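Local coordinates for YfdX protein (Salmonella enterica I, PDB 6A02) that is of unknown molecular function but has been linked to antibiotic stress and virulence in Salmonella Typhi, at residues A24-D27 with I28-R32; S31-E34 with L35-R39; E44-A47 with A48-E51; I134-Q137 with Q138-D142; S148-E152 with G153-Q157. All coordinates share one frame; numbering follows the deposited sequence. Where two conformers were deposited one is given.

Contact 1. Residues A24-D27 with I28-R32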
loop_
_atom_site.group_PDB
_atom_site.type_symbol
_atom_site.label_atom_id
_atom_site.label_comp_id
_atom_site.label_asym_id
_atom_site.label_seq_id
_atom_site.Cartn_x
_atom_site.Cartn_y
_atom_site.Cartn_z
ATOM N N ALA A 24 19.645 -2.791 -0.334
ATOM C CA ALA A 24 19.946 -1.421 0.062
ATOM C C ALA A 24 18.689 -0.707 0.542
ATOM O O ALA A 24 18.718 0.005 1.553
ATOM C CB ALA A 24 20.583 -0.664 -1.104
ATOM N N MET A 25 17.568 -0.904 -0.157
ATOM C CA MET A 25 16.332 -0.257 0.273
ATOM C C MET A 25 15.862 -0.811 1.610
ATOM O O MET A 25 15.347 -0.063 2.450
ATOM C CB MET A 25 15.248 -0.425 -0.793
ATOM C CG MET A 25 15.568 0.248 -2.127
ATOM S SD MET A 25 16.159 1.948 -1.963
ATOM C CE MET A 25 14.736 2.717 -1.202
ATOM N N ARG A 26 16.029 -2.119 1.822
ATOM C CA ARG A 26 15.719 -2.710 3.118
ATOM C C ARG A 26 16.590 -2.088 4.207
ATOM O O ARG A 26 16.096 -1.706 5.279
ATOM C CB ARG A 26 15.910 -4.224 3.003
ATOM C CG ARG A 26 16.052 -4.984 4.292
ATOM C CD ARG A 26 14.849 -4.870 5.184
ATOM N NE ARG A 26 14.929 -5.869 6.249
ATOM C CZ ARG A 26 14.142 -5.883 7.320
ATOM N NH1 ARG A 26 13.228 -4.944 7.474
ATOM N NH2 ARG A 26 14.283 -6.833 8.237
ATOM N N ASP A 27 17.886 -1.918 3.922
ATOM C CA ASP A 27 18.793 -1.314 4.896
ATOM C C ASP A 27 18.416 0.137 5.193
ATOM O O ASP A 27 18.545 0.595 6.337
ATOM C CB ASP A 27 20.234 -1.381 4.386
ATOM C CG ASP A 27 20.799 -2.788 4.373
ATOM O OD1 ASP A 27 20.157 -3.710 4.931
ATOM O OD2 ASP A 27 21.904 -2.948 3.803
ATOM N N ILE A 28 17.966 0.876 4.173
ATOM C CA ILE A 28 17.552 2.268 4.345
ATOM C C ILE A 28 16.382 2.371 5.322
ATOM O O ILE A 28 16.362 3.237 6.208
ATOM C CB ILE A 28 17.221 2.882 2.967
ATOM C CG1 ILE A 28 18.504 3.193 2.202
ATOM C CG2 ILE A 28 16.368 4.135 3.092
ATOM C CD1 ILE A 28 18.245 3.513 0.749
ATOM N N GLY A 29 15.385 1.494 5.177
ATOM C CA GLY A 29 14.267 1.502 6.106
ATOM C C GLY A 29 14.674 1.160 7.527
ATOM O O GLY A 29 14.221 1.800 8.484
ATOM N N MET A 30 15.526 0.147 7.687
ATOM C CA MET A 30 15.984 -0.224 9.024
ATOM C C MET A 30 16.811 0.897 9.636
ATOM O O MET A 30 16.692 1.193 10.833
ATOM C CB MET A 30 16.793 -1.522 8.965
ATOM C CG MET A 30 15.977 -2.755 8.563
ATOM S SD MET A 30 16.891 -4.304 8.736
ATOM C CE MET A 30 17.585 -3.962 10.355
ATOM N N SER A 31 17.635 1.551 8.816
ATOM C CA SER A 31 18.431 2.671 9.301
ATOM C C SER A 31 17.535 3.762 9.861
ATOM O O SER A 31 17.772 4.276 10.962
ATOM C CB SER A 31 19.295 3.212 8.162
ATOM O OG SER A 31 20.035 4.357 8.560
ATOM N N ARG A 32 16.486 4.131 9.121
ATOM C CA ARG A 32 15.603 5.189 9.603
ATOM C C ARG A 32 14.963 4.804 10.927
ATOM O O ARG A 32 14.883 5.621 11.850
ATOM C CB ARG A 32 14.529 5.510 8.564
ATOM C CG ARG A 32 13.563 6.579 9.029
ATOM C CD ARG A 32 12.735 7.101 7.863
ATOM N NE ARG A 32 11.750 8.089 8.278
ATOM C CZ ARG A 32 10.511 7.780 8.648
ATOM N NH1 ARG A 32 10.122 6.514 8.662
ATOM N NH2 ARG A 32 9.670 8.734 9.009
#
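Ser31 N donates to Asp27 O at 2.8 Å, the shortest polar bond here, with an N-H...O angle of 156°. Three further amides, those of Ile28, Gly29 and Met30, reach back four residues in the same way to the carbonyls of Ala24, Met25 and Arg26, so that all nine residues lie on regular alpha-helix within helix 19-36. On this frame the side chains form two separate pairs.

In one, Arg26 and Met30 meet across a helical turn. Arg26 sets CG opposite its backbone N (chi1 162°), and a bend at chi2 (61°) carries the guanidinium over toward the next turn. In the conformer of Met30 described, SD sits over the centre of one guanidinium face, 3.5 Å from Arg26 CZ, while Met30 CG lies 3.7 Å from Arg26 NH1. The polar end of the arginine is engaged beyond this pair: NH1 bonds to Asn82 of the second subunit, and the group makes a cation-pi contact with Trp22 of that subunit.

Helix 19-36 is one member of a helical bundle, and the second pair faces its interior. Met25 and Ile28 run side by side, with Met25 SD 3.8 Å from Ile28 CD1; both also touch Thr139 of helix 136-151. Ile28 CG1 lies 3.3 Å from Ala24 O, packed close against the backbone of the preceding turn. The buried polar tips of Asp27 and Ser31 find partners along the chain, Gln23 NE2 for Asp27 OD1 and Ala43 O for Ser31 OG.

Contact 2. Residues S31-E34 with L35-R39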
loop_
_atom_site.group_PDB
_atom_site.type_symbol
_atom_site.label_atom_id
_atom_site.label_comp_id
_atom_site.label_asym_id
_atom_site.label_seq_id
_atom_site.Cartn_x
_atom_site.Cartn_y
_atom_site.Cartn_z
ATOM N N SER A 31 17.635 1.551 8.816
ATOM C CA SER A 31 18.431 2.671 9.301
ATOM C C SER A 31 17.535 3.762 9.861
ATOM O O SER A 31 17.772 4.276 10.962
ATOM C CB SER A 31 19.295 3.212 8.162
ATOM O OG SER A 31 20.035 4.357 8.560
ATOM N N ARG A 32 16.486 4.131 9.121
ATOM C CA ARG A 32 15.603 5.189 9.603
ATOM C C ARG A 32 14.963 4.804 10.927
ATOM O O ARG A 32 14.883 5.621 11.850
ATOM C CB ARG A 32 14.529 5.510 8.564
ATOM C CG ARG A 32 13.563 6.579 9.029
ATOM C CD ARG A 32 12.735 7.101 7.863
ATOM N NE ARG A 32 11.750 8.089 8.278
ATOM C CZ ARG A 32 10.511 7.780 8.648
ATOM N NH1 ARG A 32 10.122 6.514 8.662
ATOM N NH2 ARG A 32 9.670 8.734 9.009
ATOM N N PHE A 33 14.499 3.559 11.042
ATOM C CA PHE A 33 13.885 3.138 12.294
ATOM C C PHE A 33 14.863 3.268 13.454
ATOM O O PHE A 33 14.490 3.723 14.548
ATOM C CB PHE A 33 13.393 1.696 12.194
ATOM C CG PHE A 33 12.857 1.169 13.501
ATOM C CD1 PHE A 33 11.596 1.531 13.942
ATOM C CD2 PHE A 33 13.642 0.371 14.312
ATOM C CE1 PHE A 33 11.107 1.068 15.173
ATOM C CE2 PHE A 33 13.155 -0.093 15.537
ATOM C CZ PHE A 33 11.891 0.260 15.961
ATOM N N GLU A 34 16.121 2.873 13.235
ATOM C CA GLU A 34 17.086 2.890 14.332
ATOM C C GLU A 34 17.392 4.305 14.819
ATOM O O GLU A 34 17.780 4.478 15.979
ATOM C CB GLU A 34 18.344 2.110 13.958
ATOM C CG GLU A 34 18.110 0.624 13.719
ATOM C CD GLU A 34 17.632 -0.132 14.947
ATOM O OE1 GLU A 34 17.559 0.454 16.049
ATOM O OE2 GLU A 34 17.327 -1.337 14.806
ATOM N N LEU A 35 17.224 5.325 13.970
ATOM C CA LEU A 35 17.359 6.703 14.444
ATOM C C LEU A 35 16.360 6.994 15.557
ATOM O O LEU A 35 16.725 7.514 16.621
ATOM C CB LEU A 35 17.160 7.684 13.291
ATOM C CG LEU A 35 18.187 7.637 12.166
ATOM C CD1 LEU A 35 17.749 8.519 11.002
ATOM C CD2 LEU A 35 19.568 8.041 12.680
ATOM N N PHE A 36 15.088 6.660 15.327
ATOM C CA PHE A 36 14.053 6.877 16.331
ATOM C C PHE A 36 14.185 5.919 17.504
ATOM O O PHE A 36 13.688 6.212 18.596
ATOM C CB PHE A 36 12.672 6.741 15.686
ATOM C CG PHE A 36 12.378 7.810 14.676
ATOM C CD1 PHE A 36 11.784 8.997 15.074
ATOM C CD2 PHE A 36 12.704 7.643 13.335
ATOM C CE1 PHE A 36 11.517 9.999 14.153
ATOM C CE2 PHE A 36 12.429 8.641 12.402
ATOM C CZ PHE A 36 11.836 9.822 12.819
ATOM N N ASN A 37 14.825 4.776 17.295
ATOM C CA ASN A 37 15.008 3.752 18.315
ATOM C C ASN A 37 16.205 4.041 19.219
ATOM O O ASN A 37 16.591 3.171 20.011
ATOM C CB ASN A 37 15.162 2.391 17.624
ATOM C CG ASN A 37 14.847 1.220 18.536
ATOM O OD1 ASN A 37 14.052 1.336 19.468
ATOM N ND2 ASN A 37 15.466 0.071 18.256
ATOM N N GLY A 38 16.803 5.225 19.100
ATOM C CA GLY A 38 17.935 5.572 19.940
ATOM C C GLY A 38 19.196 4.794 19.653
ATOM O O GLY A 38 20.045 4.658 20.540
ATOM N N ARG A 39 19.355 4.281 18.440
ATOM C CA ARG A 39 20.530 3.511 18.050
ATOM C C ARG A 39 21.137 4.164 16.812
ATOM O O ARG A 39 21.171 3.562 15.735
ATOM C CB ARG A 39 20.154 2.038 17.795
ATOM C CG ARG A 39 19.756 1.261 19.051
ATOM C CD ARG A 39 19.180 -0.104 18.692
ATOM N NE ARG A 39 19.267 -1.071 19.789
ATOM C CZ ARG A 39 18.379 -1.185 20.775
ATOM N NH1 ARG A 39 17.327 -0.377 20.834
ATOM N NH2 ARG A 39 18.554 -2.100 21.721
#
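Glu34 O receives Arg39 N at 2.9 Å, in a nearly straight approach to the carbonyl, where helix 19-36 ends. One residue earlier, Phe33 O takes Asn37 N, still four residues on; Asn37 N also makes a weak second bond to Glu34 O. Gly38, with its phi of 69°, turns the chain as the C-prime residue of a Schellman motif, whose inner bond from Gly38 N to Leu35 O is weak.

The side chain of Glu34 folds back onto this ending. A bend at chi2 (-64°) lays its carboxylate alongside Asn37, where OE1 accepts ND2 at 3.1 Å. Glu34 OE1 lies in the plane of the Asn37 amide, and ND2 meets it on the syn side, tilted 28° out of the carboxylate plane. OE1 also lies 3.2 Å from Arg39 CD, whereas Arg39 NE remains 4.4 Å away, beyond salt-bridge range. Phe33 leans on the same amide, its CE2 3.6 Å from Asn37 ND2. Asn37 OD1 accepts from Lys113 of the second subunit. Phe36 offers CE2 to one face of the Arg32 guanidinium, offset toward its rim, with CD2 3.3 Å from Arg32 O; Arg32 NH1 bonds to Ile85 O of the second subunit.

Contact 3. Residues E44-A47 with A48-E51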
loop_
_atom_site.group_PDB
_atom_site.type_symbol
_atom_site.label_atom_id
_atom_site.label_comp_id
_atom_site.label_asym_id
_atom_site.label_seq_id
_atom_site.Cartn_x
_atom_site.Cartn_y
_atom_site.Cartn_z
ATOM N N GLU A 44 23.809 4.391 11.312
ATOM C CA GLU A 44 24.922 4.701 10.421
ATOM C C GLU A 44 25.485 3.447 9.774
ATOM O O GLU A 44 25.820 3.461 8.583
ATOM C CB GLU A 44 26.011 5.457 11.184
ATOM C CG GLU A 44 25.561 6.829 11.641
ATOM C CD GLU A 44 26.618 7.584 12.406
ATOM O OE1 GLU A 44 27.724 7.029 12.569
ATOM O OE2 GLU A 44 26.327 8.723 12.849
ATOM N N GLN A 45 25.587 2.350 10.538
ATOM C CA GLN A 45 26.084 1.097 9.977
ATOM C C GLN A 45 25.184 0.610 8.851
ATOM O O GLN A 45 25.668 0.165 7.804
ATOM C CB GLN A 45 26.172 0.026 11.067
ATOM C CG GLN A 45 27.275 0.246 12.103
ATOM C CD GLN A 45 27.313 -0.853 13.159
ATOM O OE1 GLN A 45 26.279 -1.399 13.549
ATOM N NE2 GLN A 45 28.516 -1.195 13.611
ATOM N N LEU A 46 23.867 0.706 9.045
ATOM C CA LEU A 46 22.927 0.226 8.038
ATOM C C LEU A 46 22.946 1.111 6.798
ATOM O O LEU A 46 22.914 0.610 5.667
ATOM C CB LEU A 46 21.523 0.170 8.647
ATOM C CG LEU A 46 21.332 -0.940 9.678
ATOM C CD1 LEU A 46 20.158 -0.632 10.585
ATOM C CD2 LEU A 46 21.132 -2.279 8.992
ATOM N N ALA A 47 23.023 2.428 6.987
ATOM C CA ALA A 47 23.110 3.333 5.846
ATOM C C ALA A 47 24.430 3.155 5.106
ATOM O O ALA A 47 24.472 3.244 3.874
ATOM C CB ALA A 47 22.919 4.783 6.295
ATOM N N ALA A 48 25.513 2.884 5.841
ATOM C CA ALA A 48 26.794 2.618 5.194
ATOM C C ALA A 48 26.732 1.352 4.356
ATOM O O ALA A 48 27.299 1.299 3.257
ATOM C CB ALA A 48 27.909 2.526 6.235
ATOM N N GLN A 49 26.042 0.323 4.844
ATOM C CA GLN A 49 25.881 -0.875 4.027
ATOM C C GLN A 49 25.081 -0.570 2.768
ATOM O O GLN A 49 25.428 -1.031 1.675
ATOM C CB GLN A 49 25.221 -2.007 4.813
ATOM C CG GLN A 49 26.009 -2.545 6.010
ATOM C CD GLN A 49 25.193 -3.504 6.868
ATOM O OE1 GLN A 49 23.998 -3.691 6.650
ATOM N NE2 GLN A 49 25.842 -4.119 7.847
ATOM N N ALA A 50 24.004 0.211 2.900
ATOM C CA ALA A 50 23.229 0.587 1.724
ATOM C C ALA A 50 24.084 1.356 0.728
ATOM O O ALA A 50 23.983 1.140 -0.488
ATOM C CB ALA A 50 22.014 1.412 2.150
ATOM N N GLU A 51 24.926 2.269 1.223
ATOM C CA GLU A 51 25.807 3.023 0.340
ATOM C C GLU A 51 26.751 2.097 -0.415
ATOM O O GLU A 51 26.947 2.255 -1.625
ATOM C CB GLU A 51 26.587 4.061 1.146
ATOM C CG GLU A 51 27.391 5.031 0.287
ATOM C CD GLU A 51 28.210 6.008 1.107
ATOM O OE1 GLU A 51 28.817 5.581 2.116
ATOM O OE2 GLU A 51 28.244 7.205 0.742
#
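In the conformer of Gln49 described, CB rests over the preceding helical turn, 3.6 Å from Leu46 O and nearly as close to Gln45 O. With CG opposite its own carbonyl carbon (chi1 -64°), the chain turns back along the helix, and CG comes within 3.3 Å of Gln45 O. CD follows at 3.8 Å from the same Gln45 oxygen. Because the chain stays extended beyond CG, OE1 arrives beside Leu46, 4.0 Å from its CD2, a loose approach. Leu46 itself is directed at the neighbouring helix 19-36, where it packs on Met30 and Ser31.

The backbone underneath is regular. Ala48, Gln49, Ala50 and Glu51 each donate to the carbonyl four residues earlier, the shortest of these bonds joining Ala48 N to Glu44 O at 2.8 Å. The small side chains lie close to this frame: Ala48 CB is 3.3 Å from Glu44 O, and Ala47 and Ala50 are buried. Ala47 touches both Ser31 of helix 19-36 and Leu147 of helix 136-151. Glu51 reaches helix 136-151 as well, its OE2 hydrogen-bonded to Thr144 OG1. Exposed Gln45 and Gln49, set against buried Leu46, Ala47 and Ala50, make this an amphipathic alpha-helix, its apolar side packed into a helical bundle.

Contact 4. Residues I134-Q137 with Q138-D142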
loop_
_atom_site.group_PDB
_atom_site.type_symbol
_atom_site.label_atom_id
_atom_site.label_comp_id
_atom_site.label_asym_id
_atom_site.label_seq_id
_atom_site.Cartn_x
_atom_site.Cartn_y
_atom_site.Cartn_z
ATOM N N ILE A 134 13.651 1.918 -8.484
ATOM C CA ILE A 134 14.154 3.116 -7.805
ATOM C C ILE A 134 14.999 3.944 -8.761
ATOM O O ILE A 134 15.637 3.397 -9.674
ATOM C CB ILE A 134 14.973 2.796 -6.545
ATOM C CG1 ILE A 134 16.184 1.929 -6.890
ATOM C CG2 ILE A 134 14.081 2.176 -5.454
ATOM C CD1 ILE A 134 17.198 1.862 -5.775
ATOM N N PRO A 135 15.048 5.264 -8.574
ATOM C CA PRO A 135 15.978 6.101 -9.345
ATOM C C PRO A 135 17.364 5.966 -8.733
ATOM O O PRO A 135 17.568 6.279 -7.560
ATOM C CB PRO A 135 15.417 7.512 -9.150
ATOM C CG PRO A 135 14.758 7.455 -7.779
ATOM C CD PRO A 135 14.213 6.049 -7.641
ATOM N N LEU A 136 18.325 5.497 -9.527
ATOM C CA LEU A 136 19.583 5.039 -8.944
ATOM C C LEU A 136 20.393 6.187 -8.353
ATOM O O LEU A 136 20.814 6.129 -7.188
ATOM C CB LEU A 136 20.398 4.270 -9.978
ATOM C CG LEU A 136 21.769 3.764 -9.519
ATOM C CD1 LEU A 136 21.692 2.931 -8.240
ATOM C CD2 LEU A 136 22.417 2.966 -10.649
ATOM N N GLN A 137 20.641 7.234 -9.139
ATOM C CA GLN A 137 21.518 8.284 -8.636
ATOM C C GLN A 137 20.831 9.097 -7.552
ATOM O O GLN A 137 21.470 9.490 -6.570
ATOM C CB GLN A 137 22.024 9.173 -9.770
ATOM C CG GLN A 137 23.246 10.000 -9.377
ATOM C CD GLN A 137 24.398 9.147 -8.849
ATOM O OE1 GLN A 137 24.737 8.104 -9.423
ATOM N NE2 GLN A 137 24.999 9.583 -7.741
ATOM N N GLN A 138 19.529 9.345 -7.700
ATOM C CA GLN A 138 18.793 10.065 -6.665
ATOM C C GLN A 138 18.794 9.294 -5.346
ATOM O O GLN A 138 18.932 9.888 -4.268
ATOM C CB GLN A 138 17.379 10.369 -7.161
ATOM C CG GLN A 138 16.521 11.181 -6.203
ATOM C CD GLN A 138 15.215 11.660 -6.843
ATOM O OE1 GLN A 138 14.743 11.108 -7.848
ATOM N NE2 GLN A 138 14.618 12.691 -6.250
ATOM N N THR A 139 18.667 7.967 -5.409
ATOM C CA THR A 139 18.747 7.171 -4.187
ATOM C C THR A 139 20.151 7.187 -3.605
ATOM O O THR A 139 20.318 7.328 -2.389
ATOM C CB THR A 139 18.272 5.738 -4.437
ATOM O OG1 THR A 139 16.961 5.775 -5.011
ATOM C CG2 THR A 139 18.198 4.941 -3.131
ATOM N N ARG A 140 21.175 7.044 -4.455
ATOM C CA ARG A 140 22.553 7.144 -3.978
ATOM C C ARG A 140 22.777 8.450 -3.229
ATOM O O ARG A 140 23.364 8.464 -2.141
ATOM C CB ARG A 140 23.528 7.053 -5.153
ATOM C CG ARG A 140 23.739 5.659 -5.671
ATOM C CD ARG A 140 24.487 5.713 -6.989
ATOM N NE ARG A 140 24.899 4.389 -7.440
ATOM C CZ ARG A 140 25.390 4.141 -8.647
ATOM N NH1 ARG A 140 25.517 5.135 -9.520
ATOM N NH2 ARG A 140 25.757 2.907 -8.981
ATOM N N LYS A 141 22.298 9.558 -3.801
ATOM C CA LYS A 141 22.492 10.862 -3.171
ATOM C C LYS A 141 21.780 10.945 -1.827
ATOM O O LYS A 141 22.329 11.489 -0.866
ATOM C CB LYS A 141 22.037 11.986 -4.103
ATOM C CG LYS A 141 22.293 13.387 -3.546
ATOM C CD LYS A 141 21.959 14.458 -4.577
ATOM C CE LYS A 141 22.112 15.859 -4.005
ATOM N NZ LYS A 141 21.555 16.884 -4.937
ATOM N N ASP A 142 20.555 10.420 -1.738
ATOM C CA ASP A 142 19.859 10.385 -0.452
ATOM C C ASP A 142 20.692 9.666 0.605
ATOM O O ASP A 142 20.806 10.130 1.746
ATOM C CB ASP A 142 18.508 9.678 -0.587
ATOM C CG ASP A 142 17.477 10.458 -1.388
ATOM O OD1 ASP A 142 17.641 11.680 -1.600
ATOM O OD2 ASP A 142 16.471 9.815 -1.785
#
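Gln137 and Arg140 are brought together by complementary torsions: Gln137 kinks at chi2 (55°), while Arg140 puts CG opposite its carbonyl carbon (chi1 -77°) and then runs extended to NE. Gln137 OE1 thereby meets the edge of the guanidinium in its plane, accepting NH1 at 3.1 Å with an N-H...O angle of 161°. Leu136 covers one face of the same group, its CG 3.7 Å from Arg140 CZ and above the centre. Arg140 has further partners: NE bonds to Leu54 O, and the guanidinium makes a cation-pi contact with Trp61; together these contacts probably fix the rotation of the group.

This is the point where strand 125-135 passes directly into helix 136-151, with Pro135 at the N-cap position. Pro135 O is gripped twice by Thr139, through OG1 at 2.7 Å and the backbone N at 2.9 Å, the two donors arriving from opposite faces of the carbonyl plane. Asp76 accepts from the amides of both Gln137 and Gln138 in the helix's first turn. Ile134, still on the strand, brings CB to 3.9 Å from Thr139 OG1. Gln138 lays OE1 3.7 Å from Pro135 CG while its NE2 bonds to Ser126 of the third subunit.

Contact 5. Residues S148-E152 with G153-Q157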
loop_
_atom_site.group_PDB
_atom_site.type_symbol
_atom_site.label_atom_id
_atom_site.label_comp_id
_atom_site.label_asym_id
_atom_site.label_seq_id
_atom_site.Cartn_x
_atom_site.Cartn_y
_atom_site.Cartn_z
ATOM N N SER A 148 26.127 11.817 5.762
ATOM C CA SER A 148 26.786 13.071 6.115
ATOM C C SER A 148 26.026 13.804 7.213
ATOM O O SER A 148 26.629 14.341 8.150
ATOM C CB SER A 148 26.909 13.949 4.873
ATOM O OG SER A 148 27.755 13.350 3.903
ATOM N N LEU A 149 24.696 13.844 7.111
ATOM C CA LEU A 149 23.897 14.464 8.161
ATOM C C LEU A 149 24.049 13.720 9.480
ATOM O O LEU A 149 24.113 14.344 10.549
ATOM C CB LEU A 149 22.425 14.514 7.734
ATOM C CG LEU A 149 22.137 15.476 6.581
ATOM C CD1 LEU A 149 20.766 15.200 5.969
ATOM C CD2 LEU A 149 22.221 16.926 7.054
ATOM N N MET A 150 24.108 12.383 9.433
ATOM C CA MET A 150 24.344 11.619 10.654
ATOM C C MET A 150 25.703 11.961 11.261
ATOM O O MET A 150 25.812 12.136 12.482
ATOM C CB MET A 150 24.223 10.121 10.382
ATOM C CG MET A 150 22.794 9.673 10.035
ATOM S SD MET A 150 22.740 7.885 9.777
ATOM C CE MET A 150 21.313 7.745 8.680
ATOM N N ASN A 151 26.736 12.090 10.427
ATOM C CA ASN A 151 28.049 12.491 10.940
ATOM C C ASN A 151 27.963 13.833 11.651
ATOM O O ASN A 151 28.655 14.070 12.654
ATOM C CB ASN A 151 29.064 12.587 9.798
ATOM C CG ASN A 151 29.395 11.245 9.178
ATOM O OD1 ASN A 151 29.208 10.197 9.790
ATOM N ND2 ASN A 151 29.894 11.278 7.952
ATOM N N GLU A 152 27.126 14.731 11.141
ATOM C CA GLU A 152 26.972 16.049 11.739
ATOM C C GLU A 152 26.056 16.058 12.954
ATOM O O GLU A 152 25.932 17.103 13.598
ATOM C CB GLU A 152 26.460 17.041 10.693
ATOM C CG GLU A 152 27.416 17.261 9.540
ATOM C CD GLU A 152 26.780 18.030 8.395
ATOM O OE1 GLU A 152 25.579 18.346 8.482
ATOM O OE2 GLU A 152 27.480 18.313 7.405
ATOM N N GLY A 153 25.415 14.937 13.286
ATOM C CA GLY A 153 24.463 14.904 14.375
ATOM C C GLY A 153 23.055 15.323 14.011
ATOM O O GLY A 153 22.226 15.480 14.914
ATOM N N LYS A 154 22.760 15.506 12.722
ATOM C CA LYS A 154 21.434 15.962 12.270
ATOM C C LYS A 154 20.565 14.754 11.907
ATOM O O LYS A 154 20.238 14.498 10.743
ATOM C CB LYS A 154 21.579 16.933 11.104
ATOM C CG LYS A 154 22.258 18.247 11.480
ATOM C CD LYS A 154 22.392 19.170 10.281
ATOM C CE LYS A 154 23.119 20.454 10.658
ATOM N NZ LYS A 154 23.924 20.954 9.516
ATOM N N TYR A 155 20.186 14.017 12.953
ATOM C CA TYR A 155 19.580 12.701 12.771
ATOM C C TYR A 155 18.178 12.796 12.190
ATOM O O TYR A 155 17.839 12.032 11.281
ATOM C CB TYR A 155 19.582 11.931 14.088
ATOM C CG TYR A 155 20.969 11.739 14.646
ATOM C CD1 TYR A 155 21.899 10.956 13.980
ATOM C CD2 TYR A 155 21.352 12.357 15.828
ATOM C CE1 TYR A 155 23.180 10.780 14.495
ATOM C CE2 TYR A 155 22.621 12.192 16.340
ATOM C CZ TYR A 155 23.526 11.406 15.666
ATOM O OH TYR A 155 24.803 11.228 16.166
ATOM N N TYR A 156 17.347 13.706 12.703
ATOM C CA TYR A 156 16.005 13.851 12.149
ATOM C C TYR A 156 16.059 14.183 10.663
ATOM O O TYR A 156 15.295 13.629 9.855
ATOM C CB TYR A 156 15.234 14.941 12.895
ATOM C CG TYR A 156 13.766 14.919 12.545
ATOM C CD1 TYR A 156 12.911 14.004 13.147
ATOM C CD2 TYR A 156 13.236 15.802 11.612
ATOM C CE1 TYR A 156 11.560 13.962 12.825
ATOM C CE2 TYR A 156 11.882 15.764 11.282
ATOM C CZ TYR A 156 11.060 14.843 11.894
ATOM O OH TYR A 156 9.716 14.794 11.587
ATOM N N GLN A 157 16.965 15.083 10.282
ATOM C CA GLN A 157 17.094 15.460 8.882
ATOM C C GLN A 157 17.570 14.283 8.039
ATOM O O GLN A 157 17.129 14.110 6.897
ATOM C CB GLN A 157 18.063 16.639 8.751
ATOM C CG GLN A 157 17.600 17.911 9.473
ATOM C CD GLN A 157 18.133 18.041 10.891
ATOM O OE1 GLN A 157 18.191 17.078 11.651
ATOM N NE2 GLN A 157 18.520 19.266 11.257
#
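Leu149 O and Met150 O hold the tight part of this turn. Lys154 N donates to the first at 2.8 Å and Gly153 N to the second at 2.9 Å, the latter from well above the carbonyl plane. Gly153 has a positive phi of 85°, a region that favours glycine. Tyr155 closes over the bend: the carbonyl carbon of Gly153 lies above one face of its ring, toward the rim, and its CE1 comes within 3.6 Å of Met150 O.

On the side facing the neighbouring subunits, the aliphatic part of Lys154 crosses buried Leu149, whose CD2 stands 3.9 Å from Lys154 CD. Leu149 CD1 lies at 4.1 Å from Gln157 CB, and Tyr91 of the third subunit packs on all three residues. Gln157 sends OE1 to Asn105 of the second subunit.

The solvent side is looser. There exposed Glu152 meets Lys154 in a salt bridge, OE1 to NZ at 3.3 Å, with the ammonium well above the carboxylate plane. A Schellman motif at the end of helix 136-151 thus passes through Lys154, the centre of an inverse gamma turn and N-cap of helix 155-167, into the next helix: the short connection of an alpha-helical hairpin.

Contacts 1 and 2 follow one another on helix 19-36, sharing Ser31 and Arg32, with centres about 10 Å apart. Contact 3 comes next, on helix 40-54. Its centre is about 8 Å from that of contact 1, and the two touch. The centres of contacts 4 and 5 are about 18 Å apart, near the two ends of helix 136-151: the former joins it to strand 125-135, the latter to helix 155-167. Met150 of contact 5 meets Ser31 and Ala47, and Met25 of contact 1 meets Ile134 of contact 4. The five thus mark one helical bundle at its helices, turns and strand junction. Contacts 1, 2 and 5 also touch the second subunit, and 4 and 5 the third, linking the bundle to the four-chain assembly.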